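Local coordinates for DsbA family protein (PDB 7JVE) that acts as a trimeric, thioredoxin-like enzyme of the DsbA family with both thiol oxidase and disulfide isomerase activities, at residues 92-97 with 215-220; 118-123 with 132-137; 234-237 with 243-246; 99-104 with 153-158; 84-89 with 247-252. All coordinates share one frame; numbering follows the deposited sequence.

Contact 1 of 5, residues 92-97 with 215-220; sequences YQCSWC and GTPAFV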
# COMPACT_ATOMS: atom_id res chain seq x y z
N TYR A 92 -11.59 -6.44 -20.09
CA TYR A 92 -10.73 -7.56 -20.43
C TYR A 92 -9.27 -7.32 -20.05
O TYR A 92 -8.53 -8.28 -19.84
CB TYR A 92 -10.83 -7.91 -21.91
CG TYR A 92 -12.09 -8.66 -22.27
CD1 TYR A 92 -12.29 -9.98 -21.85
CD2 TYR A 92 -13.09 -8.06 -23.02
CE1 TYR A 92 -13.44 -10.68 -22.17
CE2 TYR A 92 -14.26 -8.75 -23.36
CZ TYR A 92 -14.43 -10.05 -22.93
OH TYR A 92 -15.58 -10.74 -23.27
N GLN A 93 -8.83 -6.07 -19.94
CA GLN A 93 -7.45 -5.78 -19.58
C GLN A 93 -7.27 -5.53 -18.09
O GLN A 93 -6.16 -5.23 -17.65
CB GLN A 93 -6.93 -4.60 -20.38
CG GLN A 93 -6.77 -4.96 -21.82
CD GLN A 93 -5.93 -3.96 -22.56
OE1 GLN A 93 -4.70 -4.08 -22.59
NE2 GLN A 93 -6.59 -2.97 -23.19
N CYS A 94 -8.32 -5.67 -17.30
CA CYS A 94 -8.18 -5.69 -15.85
C CYS A 94 -7.49 -6.99 -15.42
O CYS A 94 -8.06 -8.07 -15.58
CB CYS A 94 -9.55 -5.56 -15.22
SG CYS A 94 -9.49 -5.65 -13.48
N SER A 95 -6.29 -6.87 -14.84
CA SER A 95 -5.51 -8.07 -14.54
C SER A 95 -6.15 -8.92 -13.44
O SER A 95 -6.04 -10.15 -13.49
CB SER A 95 -4.07 -7.69 -14.14
OG SER A 95 -4.00 -6.94 -12.95
N TRP A 96 -6.84 -8.33 -12.47
CA TRP A 96 -7.46 -9.20 -11.47
C TRP A 96 -8.84 -9.71 -11.89
O TRP A 96 -9.25 -10.78 -11.42
CB TRP A 96 -7.51 -8.51 -10.10
CG TRP A 96 -8.55 -7.44 -9.94
CD1 TRP A 96 -9.76 -7.55 -9.33
CD2 TRP A 96 -8.43 -6.07 -10.35
NE1 TRP A 96 -10.42 -6.33 -9.35
CE2 TRP A 96 -9.62 -5.41 -9.97
CE3 TRP A 96 -7.43 -5.33 -11.01
CZ2 TRP A 96 -9.85 -4.05 -10.22
CZ3 TRP A 96 -7.65 -3.97 -11.26
CH2 TRP A 96 -8.85 -3.34 -10.87
N CYS A 97 -9.54 -9.01 -12.79
CA CYS A 97 -10.72 -9.60 -13.43
C CYS A 97 -10.33 -10.86 -14.17
O CYS A 97 -11.02 -11.89 -14.11
CB CYS A 97 -11.35 -8.63 -14.42
SG CYS A 97 -12.03 -7.16 -13.68
N GLY A 215 -14.33 3.03 -13.68
CA GLY A 215 -12.97 2.61 -13.41
C GLY A 215 -12.82 1.48 -12.41
O GLY A 215 -11.70 1.11 -12.11
N THR A 216 -13.92 0.92 -11.90
CA THR A 216 -13.86 -0.06 -10.81
C THR A 216 -14.74 -1.26 -11.12
O THR A 216 -15.99 -1.16 -11.02
CB THR A 216 -14.24 0.58 -9.47
OG1 THR A 216 -15.61 0.96 -9.48
CG2 THR A 216 -13.36 1.83 -9.13
N PRO A 217 -14.17 -2.41 -11.47
CA PRO A 217 -14.98 -3.62 -11.67
C PRO A 217 -15.78 -3.99 -10.43
O PRO A 217 -15.36 -3.74 -9.29
CB PRO A 217 -13.94 -4.69 -12.01
CG PRO A 217 -12.77 -3.91 -12.56
CD PRO A 217 -12.74 -2.67 -11.67
N ALA A 218 -16.95 -4.60 -10.65
CA ALA A 218 -17.88 -4.88 -9.56
C ALA A 218 -18.92 -5.91 -10.00
O ALA A 218 -19.15 -6.11 -11.20
CB ALA A 218 -18.61 -3.62 -9.06
N PHE A 219 -19.52 -6.54 -9.00
CA PHE A 219 -20.67 -7.44 -9.14
C PHE A 219 -21.88 -6.79 -8.49
O PHE A 219 -21.76 -6.24 -7.39
CB PHE A 219 -20.44 -8.79 -8.45
CG PHE A 219 -19.31 -9.59 -9.02
CD1 PHE A 219 -18.03 -9.46 -8.52
CD2 PHE A 219 -19.53 -10.50 -10.05
CE1 PHE A 219 -16.99 -10.19 -9.02
CE2 PHE A 219 -18.48 -11.24 -10.57
CZ PHE A 219 -17.21 -11.09 -10.06
N VAL A 220 -23.04 -6.91 -9.14
CA VAL A 220 -24.33 -6.65 -8.52
C VAL A 220 -25.14 -7.94 -8.54
O VAL A 220 -25.39 -8.51 -9.62
CB VAL A 220 -25.12 -5.53 -9.22
CG1 VAL A 220 -26.32 -5.16 -8.34
CG2 VAL A 220 -24.23 -4.34 -9.52
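The start of the helix carrying C97 meets the loop leading into strand 218-223 at P217, the two CA atoms lying 7.6 Å apart. P217 faces this helix start, and its ring meets the W96 indole and the C97 sulfur from two directions. C97 SG touches P217 CG at 3.5 Å, and W96 CZ2 lies 3.5 Å from P217 CD, with the long axes of the tryptophan and proline side chains roughly perpendicular. C94 SG grazes the same ring more loosely, 3.8 Å from P217 CG. W96 takes chi1 75°, which sets CG between its own backbone N and C and swings the indole back beside the cysteine loop, so that C94 SG also sits over one face of it, toward the rim. A rigid, apolar proline suits this place, because it lies against both sulfurs and offers them no N-H. C94 occupies the N-cap of the helix, and its SG is 3.0 Å from C97 SG, long for a formed disulfide. The indole packs on Y179 of the second subunit. This is the CxxC active site of the thioredoxin fold facing its proline loop; the family usually has a cis proline here, but the T216-P217 peptide is modelled trans.

Contact 2 of 5, residues 118-123 with 132-137; sequences FKEFPI and GLAARV
E120 reaches the helix with CG anti to its own carbonyl carbon (chi1 -67°) and an extended chain beyond (chi2 169°), which carries the carboxylate off the strand end and against A134 and A135. The last torsion then divides the two oxygens between different tasks. OE1 presses on the helix surface, 3.0 Å from A135 CA and 3.3 Å from A135 CB; A135 N is close too, but at an angle too poor for a hydrogen bond. OE2 works through solvent. One water donates to E120 OE2 at 2.7 Å and to A134 O at 2.9 Å, while a second donates to E120 OE2 at 2.7 Å and to A135 O at 3.0 Å. Alanine suits position 135, since its small methyl lets the carboxylate come down onto the backbone. Y150 from the next helix adds a direct hydrogen bond to E120 OE2, which is therefore gripped by three partners, and the Y92 ring packs beside the acid. If E120 is ionised, as is likely, its oxygens and the helix carbonyls are both acceptors and need a donor between them; the two bridging waters supply it, joining strand 115-120 to helix 128-145.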
# COMPACT_ATOMS: atom_id res chain seq x y z
N PHE A 118 -23.22 -9.84 -18.47
CA PHE A 118 -21.86 -9.37 -18.73
C PHE A 118 -21.88 -7.91 -19.17
O PHE A 118 -22.44 -7.58 -20.22
CB PHE A 118 -21.20 -10.25 -19.80
CG PHE A 118 -20.95 -11.68 -19.34
CD1 PHE A 118 -21.96 -12.61 -19.35
CD2 PHE A 118 -19.68 -12.06 -18.88
CE1 PHE A 118 -21.74 -13.93 -18.91
CE2 PHE A 118 -19.44 -13.37 -18.45
CZ PHE A 118 -20.47 -14.31 -18.45
N LYS A 119 -21.27 -7.04 -18.38
CA LYS A 119 -21.21 -5.61 -18.71
C LYS A 119 -19.75 -5.24 -19.01
O LYS A 119 -19.00 -4.88 -18.11
CB LYS A 119 -21.77 -4.75 -17.56
CG LYS A 119 -23.16 -5.12 -17.15
CD LYS A 119 -24.16 -4.71 -18.23
CE LYS A 119 -25.55 -4.55 -17.67
NZ LYS A 119 -26.52 -4.07 -18.68
N GLU A 120 -19.37 -5.31 -20.28
CA GLU A 120 -18.03 -4.92 -20.70
C GLU A 120 -17.90 -3.41 -20.69
O GLU A 120 -18.76 -2.70 -21.22
CB GLU A 120 -17.75 -5.45 -22.11
CG GLU A 120 -17.66 -6.94 -22.20
CD GLU A 120 -17.66 -7.46 -23.62
OE1 GLU A 120 -16.89 -6.93 -24.44
OE2 GLU A 120 -18.40 -8.42 -23.92
N PHE A 121 -16.81 -2.90 -20.10
CA PHE A 121 -16.55 -1.47 -20.04
C PHE A 121 -15.05 -1.22 -19.94
O PHE A 121 -14.28 -2.14 -19.60
CB PHE A 121 -17.31 -0.80 -18.88
CG PHE A 121 -16.64 -0.95 -17.51
CD1 PHE A 121 -16.44 -2.20 -16.95
CD2 PHE A 121 -16.25 0.17 -16.78
CE1 PHE A 121 -15.83 -2.34 -15.67
CE2 PHE A 121 -15.65 0.05 -15.52
CZ PHE A 121 -15.43 -1.22 -14.97
N PRO A 122 -14.58 0.01 -20.23
CA PRO A 122 -13.14 0.31 -20.19
C PRO A 122 -12.73 1.08 -18.94
O PRO A 122 -13.28 2.15 -18.69
CB PRO A 122 -12.95 1.18 -21.43
CG PRO A 122 -14.33 1.82 -21.66
CD PRO A 122 -15.34 1.15 -20.76
N ILE A 123 -11.75 0.57 -18.19
CA ILE A 123 -11.34 1.25 -16.96
C ILE A 123 -10.70 2.59 -17.27
O ILE A 123 -10.91 3.57 -16.56
CB ILE A 123 -10.39 0.35 -16.15
CG1 ILE A 123 -11.13 -0.86 -15.60
CG2 ILE A 123 -9.71 1.14 -15.02
CD1 ILE A 123 -10.24 -1.79 -14.83
N GLY A 132 -13.84 -1.57 -26.88
CA GLY A 132 -14.93 -1.48 -27.85
C GLY A 132 -14.86 -2.58 -28.89
O GLY A 132 -15.89 -3.16 -29.25
N LEU A 133 -13.66 -2.86 -29.41
CA LEU A 133 -13.50 -3.94 -30.38
C LEU A 133 -13.87 -5.28 -29.78
O LEU A 133 -14.50 -6.11 -30.45
CB LEU A 133 -12.05 -3.98 -30.90
CG LEU A 133 -11.79 -5.16 -31.87
CD1 LEU A 133 -12.76 -5.10 -33.06
CD2 LEU A 133 -10.32 -5.25 -32.37
N ALA A 134 -13.46 -5.54 -28.53
CA ALA A 134 -13.78 -6.82 -27.92
C ALA A 134 -15.28 -6.94 -27.68
O ALA A 134 -15.83 -8.04 -27.80
CB ALA A 134 -13.01 -7.01 -26.61
N ALA A 135 -15.94 -5.83 -27.37
CA ALA A 135 -17.39 -5.85 -27.22
C ALA A 135 -18.10 -6.08 -28.55
O ALA A 135 -19.12 -6.78 -28.60
CB ALA A 135 -17.86 -4.56 -26.54
N ARG A 136 -17.57 -5.53 -29.67
CA ARG A 136 -18.17 -5.80 -30.98
C ARG A 136 -18.14 -7.28 -31.31
O ARG A 136 -19.15 -7.85 -31.75
CB ARG A 136 -17.45 -5.03 -32.09
CG ARG A 136 -17.71 -3.54 -32.15
CD ARG A 136 -17.01 -2.93 -33.39
NE ARG A 136 -17.08 -1.48 -33.34
CZ ARG A 136 -18.19 -0.79 -33.60
NH1 ARG A 136 -19.31 -1.42 -33.92
NH2 ARG A 136 -18.19 0.53 -33.51
N VAL A 137 -16.97 -7.92 -31.15
CA VAL A 137 -16.85 -9.35 -31.42
C VAL A 137 -17.78 -10.14 -30.53
O VAL A 137 -18.56 -10.98 -31.00
CB VAL A 137 -15.40 -9.82 -31.23
CG1 VAL A 137 -15.29 -11.32 -31.56
CG2 VAL A 137 -14.45 -8.99 -32.08
O HOH W 1 -16.69 -9.68 -25.62
O HOH W 2 -20.10 -7.64 -25.90

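Contact 3 of 5, residues 234-237 with 243-246; sequences TVIP and DMLQ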
# COMPACT_ATOMS: atom_id res chain seq x y z
N THR A 234 -26.76 -7.44 -3.22
CA THR A 234 -25.40 -7.30 -2.71
C THR A 234 -24.53 -6.72 -3.81
O THR A 234 -24.59 -7.17 -4.95
CB THR A 234 -24.85 -8.65 -2.24
OG1 THR A 234 -25.83 -9.33 -1.46
CG2 THR A 234 -23.67 -8.40 -1.31
N VAL A 235 -23.71 -5.72 -3.47
CA VAL A 235 -22.77 -5.12 -4.41
C VAL A 235 -21.37 -5.49 -3.95
O VAL A 235 -21.01 -5.24 -2.80
CB VAL A 235 -22.97 -3.60 -4.51
CG1 VAL A 235 -21.88 -2.96 -5.33
CG2 VAL A 235 -24.35 -3.28 -5.11
N ILE A 236 -20.59 -6.10 -4.83
CA ILE A 236 -19.33 -6.70 -4.41
C ILE A 236 -18.18 -6.26 -5.31
O ILE A 236 -18.32 -6.25 -6.54
CB ILE A 236 -19.44 -8.23 -4.41
CG1 ILE A 236 -20.74 -8.65 -3.72
CG2 ILE A 236 -18.16 -8.87 -3.80
CD1 ILE A 236 -20.87 -10.13 -3.45
N PRO A 237 -17.01 -5.95 -4.73
CA PRO A 237 -15.83 -5.62 -5.56
C PRO A 237 -15.51 -6.72 -6.56
O PRO A 237 -15.75 -7.91 -6.32
CB PRO A 237 -14.71 -5.47 -4.52
CG PRO A 237 -15.44 -5.11 -3.23
CD PRO A 237 -16.69 -5.95 -3.30
N ASP A 243 -17.17 -18.14 -2.33
CA ASP A 243 -18.10 -18.20 -1.20
C ASP A 243 -18.87 -16.90 -1.05
O ASP A 243 -20.09 -16.92 -0.81
CB ASP A 243 -17.34 -18.51 0.08
CG ASP A 243 -16.96 -19.97 0.18
OD1 ASP A 243 -17.44 -20.75 -0.68
OD2 ASP A 243 -16.18 -20.32 1.10
N MET A 244 -18.19 -15.77 -1.17
CA MET A 244 -18.88 -14.49 -0.99
C MET A 244 -19.93 -14.29 -2.09
O MET A 244 -21.07 -13.89 -1.81
CB MET A 244 -17.84 -13.36 -1.00
CG MET A 244 -18.42 -12.00 -0.68
SD MET A 244 -18.83 -11.97 1.10
CE MET A 244 -17.22 -12.25 1.83
N LEU A 245 -19.58 -14.59 -3.34
CA LEU A 245 -20.56 -14.46 -4.41
C LEU A 245 -21.69 -15.47 -4.24
O LEU A 245 -22.85 -15.16 -4.52
CB LEU A 245 -19.88 -14.62 -5.77
CG LEU A 245 -19.16 -13.37 -6.28
CD1 LEU A 245 -18.28 -13.72 -7.46
CD2 LEU A 245 -20.15 -12.25 -6.63
N GLN A 246 -21.37 -16.68 -3.76
CA GLN A 246 -22.41 -17.68 -3.56
C GLN A 246 -23.41 -17.24 -2.48
O GLN A 246 -24.62 -17.42 -2.64
CB GLN A 246 -21.80 -19.03 -3.20
CG GLN A 246 -22.84 -20.20 -3.26
CD GLN A 246 -23.42 -20.38 -4.69
OE1 GLN A 246 -22.68 -20.66 -5.64
NE2 GLN A 246 -24.73 -20.24 -4.82
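I236, in the edge strand, sends its side chain toward M244 and L245 of the C-terminal helix, and the contact can be followed along that one chain. CB stands nearest the strand and is still 4.6 Å from L245 CD2. There the chain branches: CG2 lies on the methionine side, a loose 4.4 Å from M244 CG, while CG1, anti to the carbonyl carbon at chi1 -46°, carries the chain on toward the helix. With chi2 at -171° the chain stays extended, and the terminal methyl CD1 does most of the touching. It meets L245 CD2 at 3.9 Å, M244 CG at 4.1 Å and, on the backbone, M244 O at 4.1 Å. One turn further on, A248 CB is also 3.9 Å from I236 CD1, so the methyl settles among three residues of one helix face. The leucine and isoleucine chains cross at a slant, and L245 CD2 reaches past to the ring of F219 on the adjacent strand. M244 bends back at chi2 and chi3, so its CG, rather than its sulfur, makes the contact. A beta-branched residue suits the strand, while unbranched or gamma-branched chains suit the helix. All the side-chain contacts are apolar and near van der Waals distance, so the attraction is probably dispersion and the removal of hydrocarbon from water, with shape complementarity, not directional bonding, setting how the helix lies on the sheet.

Contact 4 of 5, residues 99-104 with 153-158; sequences KMAPVV and WHNALY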
# COMPACT_ATOMS: atom_id res chain seq x y z
N LYS A 99 -7.84 -12.84 -13.49
CA LYS A 99 -7.56 -13.94 -12.56
C LYS A 99 -8.82 -14.42 -11.84
O LYS A 99 -8.80 -15.53 -11.30
CB LYS A 99 -6.51 -13.54 -11.51
CG LYS A 99 -5.28 -12.91 -12.11
CD LYS A 99 -4.18 -13.92 -12.16
CE LYS A 99 -2.85 -13.28 -12.53
NZ LYS A 99 -1.75 -14.21 -12.19
N MET A 100 -9.89 -13.62 -11.83
CA MET A 100 -11.16 -14.05 -11.27
C MET A 100 -11.95 -14.94 -12.21
O MET A 100 -12.91 -15.59 -11.77
CB MET A 100 -11.99 -12.82 -10.90
CG MET A 100 -11.56 -12.15 -9.60
SD MET A 100 -12.11 -13.12 -8.19
CE MET A 100 -13.86 -13.14 -8.51
N ALA A 101 -11.60 -14.98 -13.49
CA ALA A 101 -12.41 -15.72 -14.45
C ALA A 101 -12.64 -17.17 -14.03
O ALA A 101 -13.79 -17.64 -14.16
CB ALA A 101 -11.78 -15.63 -15.85
N PRO A 102 -11.66 -17.91 -13.52
CA PRO A 102 -11.93 -19.30 -13.11
C PRO A 102 -12.97 -19.40 -11.99
O PRO A 102 -13.72 -20.39 -11.94
CB PRO A 102 -10.56 -19.81 -12.64
CG PRO A 102 -9.59 -18.96 -13.39
CD PRO A 102 -10.22 -17.58 -13.43
N VAL A 103 -13.02 -18.42 -11.10
CA VAL A 103 -14.03 -18.43 -10.05
C VAL A 103 -15.41 -18.20 -10.64
O VAL A 103 -16.38 -18.88 -10.29
CB VAL A 103 -13.71 -17.37 -8.97
CG1 VAL A 103 -14.98 -17.04 -8.15
CG2 VAL A 103 -12.59 -17.86 -8.07
N VAL A 104 -15.51 -17.22 -11.54
CA VAL A 104 -16.79 -16.96 -12.18
C VAL A 104 -17.28 -18.19 -12.93
O VAL A 104 -18.46 -18.56 -12.85
CB VAL A 104 -16.68 -15.72 -13.09
CG1 VAL A 104 -17.97 -15.54 -13.89
CG2 VAL A 104 -16.39 -14.47 -12.24
N TRP A 153 -15.84 -17.42 -25.90
CA TRP A 153 -15.07 -16.30 -26.44
C TRP A 153 -14.50 -15.45 -25.31
O TRP A 153 -13.32 -15.08 -25.31
CB TRP A 153 -15.95 -15.47 -27.38
CG TRP A 153 -15.54 -14.06 -27.46
CD1 TRP A 153 -16.10 -13.00 -26.81
CD2 TRP A 153 -14.45 -13.53 -28.23
NE1 TRP A 153 -15.43 -11.84 -27.13
CE2 TRP A 153 -14.42 -12.13 -28.00
CE3 TRP A 153 -13.50 -14.10 -29.09
CZ2 TRP A 153 -13.47 -11.29 -28.61
CZ3 TRP A 153 -12.56 -13.26 -29.70
CH2 TRP A 153 -12.55 -11.87 -29.45
N HIS A 154 -15.35 -15.12 -24.34
CA HIS A 154 -14.95 -14.30 -23.21
C HIS A 154 -13.77 -14.93 -22.47
O HIS A 154 -12.75 -14.27 -22.23
CB HIS A 154 -16.19 -14.13 -22.32
CG HIS A 154 -15.92 -13.64 -20.93
ND1 HIS A 154 -16.10 -12.33 -20.56
CD2 HIS A 154 -15.55 -14.30 -19.81
CE1 HIS A 154 -15.83 -12.19 -19.28
NE2 HIS A 154 -15.49 -13.37 -18.80
N ASN A 155 -13.88 -16.21 -22.11
CA ASN A 155 -12.77 -16.87 -21.43
C ASN A 155 -11.54 -16.94 -22.31
O ASN A 155 -10.40 -16.82 -21.82
CB ASN A 155 -13.19 -18.27 -21.00
CG ASN A 155 -14.23 -18.24 -19.91
OD1 ASN A 155 -14.23 -17.35 -19.07
ND2 ASN A 155 -15.14 -19.22 -19.92
N ALA A 156 -11.73 -17.15 -23.62
CA ALA A 156 -10.57 -17.27 -24.50
C ALA A 156 -9.81 -15.95 -24.58
O ALA A 156 -8.58 -15.95 -24.66
CB ALA A 156 -11.01 -17.72 -25.89
N LEU A 157 -10.52 -14.83 -24.53
CA LEU A 157 -9.87 -13.53 -24.60
C LEU A 157 -9.01 -13.29 -23.36
O LEU A 157 -7.82 -12.97 -23.49
CB LEU A 157 -10.92 -12.45 -24.80
CG LEU A 157 -10.38 -11.07 -25.19
CD1 LEU A 157 -9.38 -11.19 -26.34
CD2 LEU A 157 -11.52 -10.11 -25.54
N TYR A 158 -9.59 -13.44 -22.17
CA TYR A 158 -8.80 -13.60 -20.94
C TYR A 158 -7.62 -14.55 -21.03
O TYR A 158 -6.52 -14.23 -20.56
CB TYR A 158 -9.75 -14.00 -19.80
CG TYR A 158 -10.47 -12.88 -19.10
CD1 TYR A 158 -9.92 -11.60 -19.06
CD2 TYR A 158 -11.76 -13.06 -18.59
CE1 TYR A 158 -10.56 -10.57 -18.38
CE2 TYR A 158 -12.44 -12.01 -17.96
CZ TYR A 158 -11.84 -10.78 -17.85
OH TYR A 158 -12.51 -9.73 -17.21
O HOH W 3 -15.40 -16.79 -16.59
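Two kinds of interaction join A101 to the helix of N155 and Y158: an apolar touch and a water bridge. In the apolar one, A101 CB points at the neighbouring helix and meets the Y158 ring obliquely, 3.8 Å from its CD2. The methyl is small enough for the helices to come close, with the CA atoms of A101 and N155 7.1 Å apart. The polar one uses the backbone of the same alanine: a water donates to A101 O at 3.0 Å and to N155 OD1 at 2.8 Å. N155 sets off beside its backbone N (chi1 -68°), which turns the amide toward the gap between the helices; its ND2 has a weak bond to E105. An amide suits this partly exposed position, because one end accepts from the water while the other donates. P102 follows A101 and has no N-H to give to the preceding turn, where the helix is kinked, as thioredoxin's active-site helix is bent at a proline. The Y158 hydroxyl reaches C97, and its ring packs edge-to-face with Y92. This arrangement fits the DsbA family, whose inserted helical region, here probably including helix 147-159, lies against the helix that begins at the CxxC motif.

Contact 5 of 5, residues 84-89 with 247-252; sequences AAVVMF and MAIQKA
V86 lays its CG2 methyl against I249, 3.7 Å from I249 CG1 and 4.0 Å from I249 CD1, the two side chains crossing at about a right angle. The valine holds CG1 anti to its backbone N (chi1 176°), leaving CG2 as the branch that faces the helix. Two residues back on the same face of the strand, A84 CB meets A252 CB at 3.8 Å. Because both are alanines, the backbones close up here, to 5.6 Å between the two CA atoms. The bulkier valine-isoleucine pair fills the wider interval where the helix has moved off. The axes approach to 8.1 Å and run roughly antiparallel, at 141°. Beta-branched V86 suits an interior strand, and alternate residues project to the other side of the sheet, where A85 packs on L70. I249 touches L107 of helix 95-110, and V86 touches F219 and V221 on one neighbouring strand and F116 on the other, so the pair belongs to a continuous apolar layer. This is the alpha/beta packing of the thioredoxin fold: the C-terminal helix lies over strands 84-90, 218-223 and 234-237, on the same sheet face as the helix that begins at the redox cysteines.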
# COMPACT_ATOMS: atom_id res chain seq x y z
N ALA A 84 -32.64 -14.96 -9.64
CA ALA A 84 -31.52 -14.12 -9.26
C ALA A 84 -30.60 -13.84 -10.45
O ALA A 84 -30.40 -14.69 -11.33
CB ALA A 84 -30.70 -14.74 -8.13
N ALA A 85 -30.02 -12.64 -10.44
CA ALA A 85 -29.04 -12.24 -11.44
C ALA A 85 -27.75 -11.77 -10.77
O ALA A 85 -27.75 -11.21 -9.67
CB ALA A 85 -29.59 -11.13 -12.34
N VAL A 86 -26.65 -12.02 -11.47
CA VAL A 86 -25.33 -11.56 -11.10
C VAL A 86 -24.85 -10.73 -12.28
O VAL A 86 -24.66 -11.27 -13.37
CB VAL A 86 -24.36 -12.72 -10.82
CG1 VAL A 86 -22.95 -12.20 -10.54
CG2 VAL A 86 -24.89 -13.56 -9.67
N VAL A 87 -24.71 -9.43 -12.08
CA VAL A 87 -24.32 -8.50 -13.13
C VAL A 87 -22.84 -8.18 -12.93
O VAL A 87 -22.44 -7.77 -11.84
CB VAL A 87 -25.18 -7.22 -13.09
CG1 VAL A 87 -24.85 -6.30 -14.25
CG2 VAL A 87 -26.64 -7.57 -13.08
N MET A 88 -22.03 -8.38 -13.97
CA MET A 88 -20.58 -8.27 -13.82
C MET A 88 -20.03 -7.17 -14.71
O MET A 88 -20.09 -7.26 -15.94
CB MET A 88 -19.87 -9.60 -14.09
CG MET A 88 -20.40 -10.77 -13.26
SD MET A 88 -20.06 -12.44 -13.91
CE MET A 88 -20.92 -12.43 -15.49
N PHE A 89 -19.49 -6.13 -14.07
CA PHE A 89 -18.73 -5.07 -14.73
C PHE A 89 -17.25 -5.45 -14.75
O PHE A 89 -16.64 -5.66 -13.69
CB PHE A 89 -18.95 -3.75 -14.00
CG PHE A 89 -20.35 -3.23 -14.10
CD1 PHE A 89 -21.37 -3.80 -13.34
CD2 PHE A 89 -20.67 -2.21 -15.00
CE1 PHE A 89 -22.67 -3.32 -13.42
CE2 PHE A 89 -21.97 -1.72 -15.10
CZ PHE A 89 -22.99 -2.28 -14.31
N MET A 247 -22.92 -16.67 -1.37
CA MET A 247 -23.85 -16.21 -0.34
C MET A 247 -24.77 -15.12 -0.87
O MET A 247 -25.98 -15.13 -0.60
CB MET A 247 -23.08 -15.72 0.91
CG MET A 247 -22.31 -16.82 1.69
SD MET A 247 -21.50 -16.30 3.28
CE MET A 247 -20.06 -15.27 2.75
N ALA A 248 -24.23 -14.20 -1.68
CA ALA A 248 -25.03 -13.15 -2.29
C ALA A 248 -26.10 -13.73 -3.22
O ALA A 248 -27.22 -13.22 -3.28
CB ALA A 248 -24.13 -12.19 -3.07
N ILE A 249 -25.75 -14.80 -3.95
CA ILE A 249 -26.73 -15.48 -4.81
C ILE A 249 -27.86 -16.06 -3.96
O ILE A 249 -29.04 -15.90 -4.28
CB ILE A 249 -26.03 -16.55 -5.66
CG1 ILE A 249 -25.18 -15.90 -6.76
CG2 ILE A 249 -27.03 -17.54 -6.25
CD1 ILE A 249 -24.22 -16.86 -7.45
N GLN A 250 -27.51 -16.73 -2.86
CA GLN A 250 -28.56 -17.34 -2.04
C GLN A 250 -29.45 -16.28 -1.41
O GLN A 250 -30.66 -16.46 -1.29
CB GLN A 250 -27.94 -18.26 -0.98
CG GLN A 250 -27.13 -19.40 -1.59
CD GLN A 250 -27.97 -20.28 -2.53
OE1 GLN A 250 -27.70 -20.39 -3.73
NE2 GLN A 250 -29.01 -20.91 -1.98
N LYS A 251 -28.86 -15.15 -1.01
CA LYS A 251 -29.64 -14.05 -0.47
C LYS A 251 -30.57 -13.46 -1.53
O LYS A 251 -31.70 -13.05 -1.21
CB LYS A 251 -28.67 -13.00 0.08
CG LYS A 251 -29.24 -11.66 0.49
CD LYS A 251 -28.12 -10.88 1.18
CE LYS A 251 -28.23 -9.38 0.96
NZ LYS A 251 -26.98 -8.67 1.39
N ALA A 252 -30.12 -13.43 -2.79
CA ALA A 252 -30.95 -12.91 -3.87
C ALA A 252 -32.04 -13.89 -4.28
O ALA A 252 -33.05 -13.46 -4.85
CB ALA A 252 -30.08 -12.56 -5.08

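Overall arrangement
Contact 1 holds the redox cysteines, and contacts 4 and 2 lie near it, their centres about 11 and 12 Å away. Contact 4 shares helix 95-110 with it, and Y92 OH probably hydrogen-bonds H154 ND1, 3.2 Å away; the Y92 ring packs on A134 of contact 2. Contacts 3 and 5 share the C-terminal helix, with centres about 7 Å apart, and reach contact 1 through the sheet, where F219 N probably bonds I236 O and V220 O probably bonds V87 N. Contacts 2 and 3 are separate, about 10 Å apart at their nearest atoms. Residues of contacts 1, 3 and 4 pack on the second subunit.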